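Local coordinates for protein lipocalin AI-4 (Rhodnius prolixus, PDB 5H9N) that binds cysteinyl leukotrienes such as leukotriene C4 in a lipocalin barrel, probably as a salivary scavenger of host inflammatory mediators during blood feeding, at residues Thr28-Asp38 with Asp121-Gly132. The protein carries 1 engineered substitution. Sequence-based numbering, arbitrary orientation.
With LTX ((5~{S},6~{R},7~{E},9~{E},11~{Z},14~{Z})-6-[(2~{R})-2-[[(4~{S})-4-azanyl-5-oxidanyl-5-oxidanylidene-pentanoyl]amino]-3-( 2-hydroxy-2-oxoethylamino)-3-oxidanylidene-propyl]sulfanyl-5-oxidanyl-icosa-7,9,11,14-tetraenoic acid), chain B.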
loop_
_atom_site.group_PDB
_atom_site.type_symbol
_atom_site.label_atom_id
_atom_site.label_comp_id
_atom_site.label_asym_id
_atom_site.label_seq_id
_atom_site.Cartn_x
_atom_site.Cartn_y
_atom_site.Cartn_z
ATOM N N THR A 28 -1.532 -11.726 5.353
ATOM C CA THR A 28 -1.483 -12.399 6.641
ATOM C C THR A 28 -0.490 -11.648 7.517
ATOM O O THR A 28 0.474 -11.075 7.008
ATOM C CB THR A 28 -1.085 -13.880 6.501
ATOM O OG1 THR A 28 -1.260 -14.545 7.757
ATOM C CG2 THR A 28 0.361 -14.018 6.053
ATOM N N GLY A 29 -0.748 -11.616 8.817
ATOM C CA GLY A 29 0.140 -10.939 9.749
ATOM C C GLY A 29 0.060 -9.422 9.716
ATOM O O GLY A 29 -0.902 -8.843 9.213
ATOM N N ASP A 30 1.078 -8.782 10.283
ATOM C CA ASP A 30 1.185 -7.325 10.368
ATOM C C ASP A 30 2.212 -6.800 9.390
ATOM O O ASP A 30 3.248 -7.435 9.169
ATOM C CB ASP A 30 1.596 -6.890 11.773
ATOM C CG ASP A 30 0.542 -7.172 12.815
ATOM O OD1 ASP A 30 -0.639 -7.273 12.446
ATOM O OD2 ASP A 30 0.896 -7.277 14.009
ATOM N N TRP A 31 1.934 -5.624 8.846
ATOM C CA TRP A 31 2.876 -4.918 7.987
ATOM C C TRP A 31 3.039 -3.483 8.511
ATOM O O TRP A 31 2.036 -2.786 8.665
ATOM C CB TRP A 31 2.372 -4.860 6.552
ATOM C CG TRP A 31 2.469 -6.121 5.737
ATOM C CD1 TRP A 31 1.447 -6.953 5.387
ATOM C CD2 TRP A 31 3.652 -6.661 5.141
ATOM N NE1 TRP A 31 1.919 -7.982 4.601
ATOM C CE2 TRP A 31 3.271 -7.822 4.436
ATOM C CE3 TRP A 31 4.998 -6.265 5.128
ATOM C CZ2 TRP A 31 4.192 -8.601 3.735
ATOM C CZ3 TRP A 31 5.903 -7.034 4.435
ATOM C CH2 TRP A 31 5.499 -8.179 3.734
ATOM N N TYR A 32 4.273 -3.023 8.727
ATOM C CA TYR A 32 4.537 -1.640 9.132
ATOM C C TYR A 32 4.863 -0.814 7.910
ATOM O O TYR A 32 5.689 -1.214 7.090
ATOM C CB TYR A 32 5.698 -1.577 10.134
ATOM C CG TYR A 32 5.403 -2.287 11.425
ATOM C CD1 TYR A 32 5.607 -3.656 11.540
ATOM C CD2 TYR A 32 4.895 -1.600 12.524
ATOM C CE1 TYR A 32 5.319 -4.328 12.715
ATOM C CE2 TYR A 32 4.610 -2.262 13.709
ATOM C CZ TYR A 32 4.824 -3.622 13.788
ATOM O OH TYR A 32 4.544 -4.309 14.949
ATOM N N LEU A 33 4.234 0.353 7.792
ATOM C CA LEU A 33 4.519 1.257 6.695
ATOM C C LEU A 33 5.747 2.089 7.071
ATOM O O LEU A 33 5.643 3.063 7.826
ATOM C CB LEU A 33 3.292 2.135 6.410
ATOM C CG LEU A 33 3.439 3.199 5.320
ATOM C CD1 LEU A 33 4.079 2.630 4.070
ATOM C CD2 LEU A 33 2.081 3.833 4.995
ATOM N N THR A 34 6.921 1.704 6.599
ATOM C CA THR A 34 8.145 2.338 7.085
ATOM C C THR A 34 8.668 3.471 6.198
ATOM O O THR A 34 9.373 4.337 6.682
ATOM C CB THR A 34 9.263 1.294 7.280
ATOM O OG1 THR A 34 9.535 0.622 6.044
ATOM C CG2 THR A 34 8.874 0.255 8.297
ATOM N N HIS A 35 8.365 3.447 4.906
ATOM C CA HIS A 35 8.868 4.437 3.959
ATOM C C HIS A 35 7.833 4.702 2.888
ATOM O O HIS A 35 7.025 3.817 2.586
ATOM C CB HIS A 35 10.152 3.982 3.253
ATOM C CG HIS A 35 11.298 3.694 4.166
ATOM N ND1 HIS A 35 11.318 2.606 5.006
ATOM C CD2 HIS A 35 12.484 4.327 4.333
ATOM C CE1 HIS A 35 12.457 2.596 5.677
ATOM N NE2 HIS A 35 13.176 3.632 5.292
ATOM N N SER A 36 7.880 5.864 2.252
ATOM C CA SER A 36 7.004 6.128 1.111
ATOM C C SER A 36 7.644 7.196 0.224
ATOM O O SER A 36 8.508 7.967 0.678
ATOM C CB SER A 36 5.607 6.539 1.583
ATOM O OG SER A 36 5.658 7.707 2.381
ATOM N N ARG A 37 7.256 7.232 -1.046
ATOM C CA ARG A 37 7.796 8.210 -1.985
ATOM C C ARG A 37 7.452 9.618 -1.527
ATOM O O ARG A 37 8.315 10.480 -1.473
ATOM C CB ARG A 37 7.250 7.959 -3.394
ATOM C CG ARG A 37 7.830 8.925 -4.425
ATOM C CD ARG A 37 7.050 8.913 -5.728
ATOM N NE ARG A 37 5.689 9.409 -5.532
ATOM C CZ ARG A 37 4.656 9.120 -6.315
ATOM N NH1 ARG A 37 4.799 8.325 -7.375
ATOM N NH2 ARG A 37 3.465 9.622 -6.031
ATOM N N ASP A 38 6.174 9.835 -1.226
ATOM C CA ASP A 38 5.656 11.116 -0.754
ATOM C C ASP A 38 5.276 10.927 0.698
ATOM O O ASP A 38 4.737 9.881 1.061
ATOM C CB ASP A 38 4.424 11.556 -1.552
ATOM C CG ASP A 38 4.656 11.588 -3.051
ATOM O OD1 ASP A 38 5.820 11.660 -3.482
ATOM O OD2 ASP A 38 3.651 11.564 -3.797
ATOM N N ASP A 121 -1.552 9.472 -5.510
ATOM C CA ASP A 121 -0.952 8.145 -5.469
ATOM C C ASP A 121 0.369 8.180 -4.712
ATOM O O ASP A 121 0.816 9.243 -4.253
ATOM C CB ASP A 121 -0.804 7.538 -6.880
ATOM C CG ASP A 121 0.188 8.253 -7.760
ATOM O OD1 ASP A 121 0.869 9.196 -7.305
ATOM O OD2 ASP A 121 0.305 7.830 -8.931
ATOM N N ASN A 122 0.981 7.018 -4.555
ATOM C CA ASN A 122 2.186 6.900 -3.758
ATOM C C ASN A 122 2.790 5.538 -3.996
ATOM O O ASN A 122 2.084 4.595 -4.400
ATOM C CB ASN A 122 1.875 7.093 -2.273
ATOM C CG ASN A 122 3.005 7.768 -1.520
ATOM O OD1 ASN A 122 4.138 7.873 -2.007
ATOM N ND2 ASN A 122 2.699 8.237 -0.319
ATOM N N PHE A 123 4.091 5.430 -3.749
ATOM C CA PHE A 123 4.721 4.121 -3.574
ATOM C C PHE A 123 5.086 3.975 -2.113
ATOM O O PHE A 123 5.597 4.906 -1.494
ATOM C CB PHE A 123 5.947 3.953 -4.462
ATOM C CG PHE A 123 5.615 3.762 -5.916
ATOM C CD1 PHE A 123 5.453 4.860 -6.751
ATOM C CD2 PHE A 123 5.467 2.483 -6.458
ATOM C CE1 PHE A 123 5.160 4.694 -8.099
ATOM C CE2 PHE A 123 5.168 2.312 -7.792
ATOM C CZ PHE A 123 5.018 3.420 -8.621
ATOM N N LEU A 124 4.776 2.797 -1.575
ATOM C CA LEU A 124 4.834 2.494 -0.152
ATOM C C LEU A 124 5.742 1.317 0.086
ATOM O O LEU A 124 5.633 0.311 -0.611
ATOM C CB LEU A 124 3.436 2.157 0.364
ATOM C CG LEU A 124 2.299 3.129 0.043
ATOM C CD1 LEU A 124 0.979 2.580 0.560
ATOM C CD2 LEU A 124 2.558 4.488 0.630
ATOM N N LEU A 125 6.604 1.415 1.082
ATOM C CA LEU A 125 7.410 0.283 1.511
ATOM C C LEU A 125 6.932 -0.189 2.872
ATOM O O LEU A 125 6.982 0.569 3.866
ATOM C CB LEU A 125 8.888 0.639 1.569
ATOM C CG LEU A 125 9.814 -0.513 2.001
ATOM C CD1 LEU A 125 9.769 -1.642 0.969
ATOM C CD2 LEU A 125 11.239 -0.019 2.208
ATOM N N PHE A 126 6.451 -1.431 2.881
ATOM C CA PHE A 126 6.036 -2.116 4.089
ATOM C C PHE A 126 7.105 -3.097 4.537
ATOM O O PHE A 126 7.789 -3.714 3.710
ATOM C CB PHE A 126 4.712 -2.850 3.878
ATOM C CG PHE A 126 3.539 -1.938 3.673
ATOM C CD1 PHE A 126 3.255 -1.421 2.409
ATOM C CD2 PHE A 126 2.735 -1.556 4.735
ATOM C CE1 PHE A 126 2.174 -0.578 2.216
ATOM C CE2 PHE A 126 1.660 -0.710 4.538
ATOM C CZ PHE A 126 1.383 -0.232 3.278
ATOM N N ASN A 127 7.224 -3.251 5.849
ATOM C CA ASN A 127 8.191 -4.143 6.464
ATOM C C ASN A 127 7.521 -4.954 7.556
ATOM O O ASN A 127 6.631 -4.446 8.254
ATOM C CB ASN A 127 9.364 -3.338 7.047
ATOM C CG ASN A 127 10.530 -3.227 6.091
ATOM O OD1 ASN A 127 11.169 -4.237 5.794
ATOM N ND2 ASN A 127 10.849 -2.007 5.635
ATOM N N ARG A 128 7.924 -6.209 7.718
ATOM C CA ARG A 128 7.387 -7.028 8.794
ATOM C C ARG A 128 7.857 -6.552 10.166
ATOM O O ARG A 128 7.196 -6.806 11.171
ATOM C CB ARG A 128 7.770 -8.502 8.587
ATOM C CG ARG A 128 7.075 -9.178 7.396
ATOM C CD ARG A 128 5.566 -9.130 7.503
ATOM N NE ARG A 128 4.955 -10.041 6.538
ATOM C CZ ARG A 128 3.657 -10.327 6.504
ATOM N NH1 ARG A 128 2.837 -9.771 7.389
ATOM N NH2 ARG A 128 3.182 -11.177 5.602
ATOM N N GLN A 129 9.015 -5.898 10.204
ATOM C CA GLN A 129 9.540 -5.317 11.440
ATOM C C GLN A 129 9.441 -3.793 11.391
ATOM O O GLN A 129 9.690 -3.194 10.351
ATOM C CB GLN A 129 10.997 -5.719 11.656
ATOM C CG GLN A 129 11.230 -7.210 11.730
ATOM C CD GLN A 129 12.698 -7.557 11.890
ATOM O OE1 GLN A 129 13.301 -7.286 12.930
ATOM N NE2 GLN A 129 13.280 -8.160 10.860
ATOM N N SER A 130 9.110 -3.163 12.514
ATOM C CA SER A 130 9.038 -1.697 12.557
ATOM C C SER A 130 10.398 -1.063 12.277
ATOM O O SER A 130 10.470 0.074 11.820
ATOM C CB SER A 130 8.490 -1.209 13.899
ATOM O OG SER A 130 9.372 -1.537 14.949
ATOM N N SER A 131 11.466 -1.803 12.557
ATOM C CA SER A 131 12.825 -1.338 12.297
ATOM C C SER A 131 13.283 -1.577 10.867
ATOM O O SER A 131 14.419 -1.239 10.518
ATOM C CB SER A 131 13.809 -2.023 13.235
ATOM O OG SER A 131 13.680 -3.427 13.108
ATOM N N GLY A 132 12.423 -2.162 10.041
ATOM C CA GLY A 132 12.821 -2.497 8.684
ATOM C C GLY A 132 13.175 -1.272 7.861
ATOM O O GLY A 132 12.579 -0.210 8.003
HETATM O O2 LTX B . -1.482 6.827 -0.967
HETATM C C1 LTX B . -0.900 7.781 -0.399
HETATM O O1 LTX B . -0.057 7.613 0.515
HETATM C C2 LTX B . -1.219 9.188 -0.848
HETATM C C3 LTX B . -2.072 9.878 0.211
HETATM C C4 LTX B . -3.191 8.953 0.687
HETATM C C5 LTX B . -4.200 9.716 1.534
HETATM O O3 LTX B . -3.631 10.057 2.807
HETATM C C6 LTX B . -5.481 8.917 1.748
HETATM C C7 LTX B . -5.214 7.644 2.542
HETATM C C8 LTX B . -5.380 6.417 2.019
HETATM C C9 LTX B . -5.127 5.221 2.839
HETATM C C10 LTX B . -5.481 3.978 2.482
HETATM C C11 LTX B . -5.201 2.849 3.374
HETATM C C12 LTX B . -5.465 1.556 3.147
HETATM C C13 LTX B . -6.120 1.000 1.895
HETATM C C14 LTX B . -5.130 0.872 0.754
HETATM C C15 LTX B . -4.220 -0.091 0.668
HETATM C C16 LTX B . -4.091 -1.177 1.710
HETATM C C17 LTX B . -2.624 -1.564 1.879
HETATM C C18 LTX B . -2.515 -2.798 2.766
HETATM C C19 LTX B . -1.085 -3.053 3.216
HETATM C C20 LTX B . -1.004 -4.307 4.066
HETATM O O32 LTX B . -6.026 7.608 8.076
HETATM C C21 LTX B . -6.360 7.936 6.922
HETATM O O31 LTX B . -5.576 7.933 5.951
HETATM C CA3 LTX B . -7.787 8.362 6.693
HETATM N N3 LTX B . -8.004 8.661 5.287
HETATM C C22 LTX B . -9.062 9.324 4.832
HETATM O O33 LTX B . -9.926 9.734 5.587
HETATM C CA2 LTX B . -9.200 9.573 3.355
HETATM C CB2 LTX B . -8.053 8.973 2.543
HETATM S SG2 LTX B . -6.619 9.995 2.583
HETATM N N2 LTX B . -9.363 10.988 3.094
HETATM C CD1 LTX B . -10.337 11.444 2.319
HETATM O OE1 LTX B . -10.918 10.749 1.497
HETATM C CG1 LTX B . -10.665 12.904 2.523
HETATM C CB1 LTX B . -11.540 13.439 1.400
HETATM C CA1 LTX B . -11.432 14.961 1.346
HETATM N N1 LTX B . -10.007 15.353 1.349
HETATM C C23 LTX B . -12.114 15.584 2.526
HETATM O O11 LTX B . -11.451 16.349 3.262
HETATM O O12 LTX B . -13.320 15.322 2.723
HETATM O O HOH W 1 5.042 -8.249 11.297
HETATM O O HOH W 2 2.919 8.018 -9.577
HETATM O O HOH W 3 1.145 11.460 -2.717
#
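The carbonyl oxygen of D38 accepts two hydrogen bonds, one from N122 ND2 across the strands at 3.0 Å and one from S36 OG of its own segment at 2.7 Å, from opposite faces of the carbonyl plane. The same N122 amide returns a bond, OD1 taking the backbone N of D38 at 2.9 Å, and its ND2 also donates to O1 of the C1 carboxyl group of the ligand, so both ends of the amide are fixed and its rotation is set. The setting is the closure of a lipocalin β-barrel, where the first strand, 30-36, pairs antiparallel with the last long one, 120-127. A classic bulge interrupts the pairing: T34 and H35 both face L125, whose carbonyl oxygen takes T34 N at 3.0 Å and, weakly, H35 N at 3.4 Å. L33, L124 and F126 share one face of the sheet; W31 and F126 touch the ligand's tail, and the F126 ring is held between L33 CD1 on one face and ligand C19 on the other. On the reverse side N127 ND2 donates to T34 OG1 in the amide plane and also reaches the carbonyl of E133.

Beyond the strand end, R128 bends at chi2 (-58°) and folds back over W31. Its guanidinium stacks on the indole with planes 16° apart, a cation-π contact in which CZ stands 3.7 Å from the six-membered ring centroid. R128 NH1 bonds T28 O and D30 O, both in the guanidinium plane; it meets T28 O in its carbonyl plane but D30 O from above, while NE holds the carbonyl of Y102; W31 NE1 is hydrogen-bonded to F26 O. At the other end R37 grips both D38 carboxylate oxygens side-on and extends NH2 to D121 OD1 at 2.9 Å, meeting that carboxylate from above its plane; water 2 joins R37 NH1 to D121 OD2, which also bonds Y109 OH.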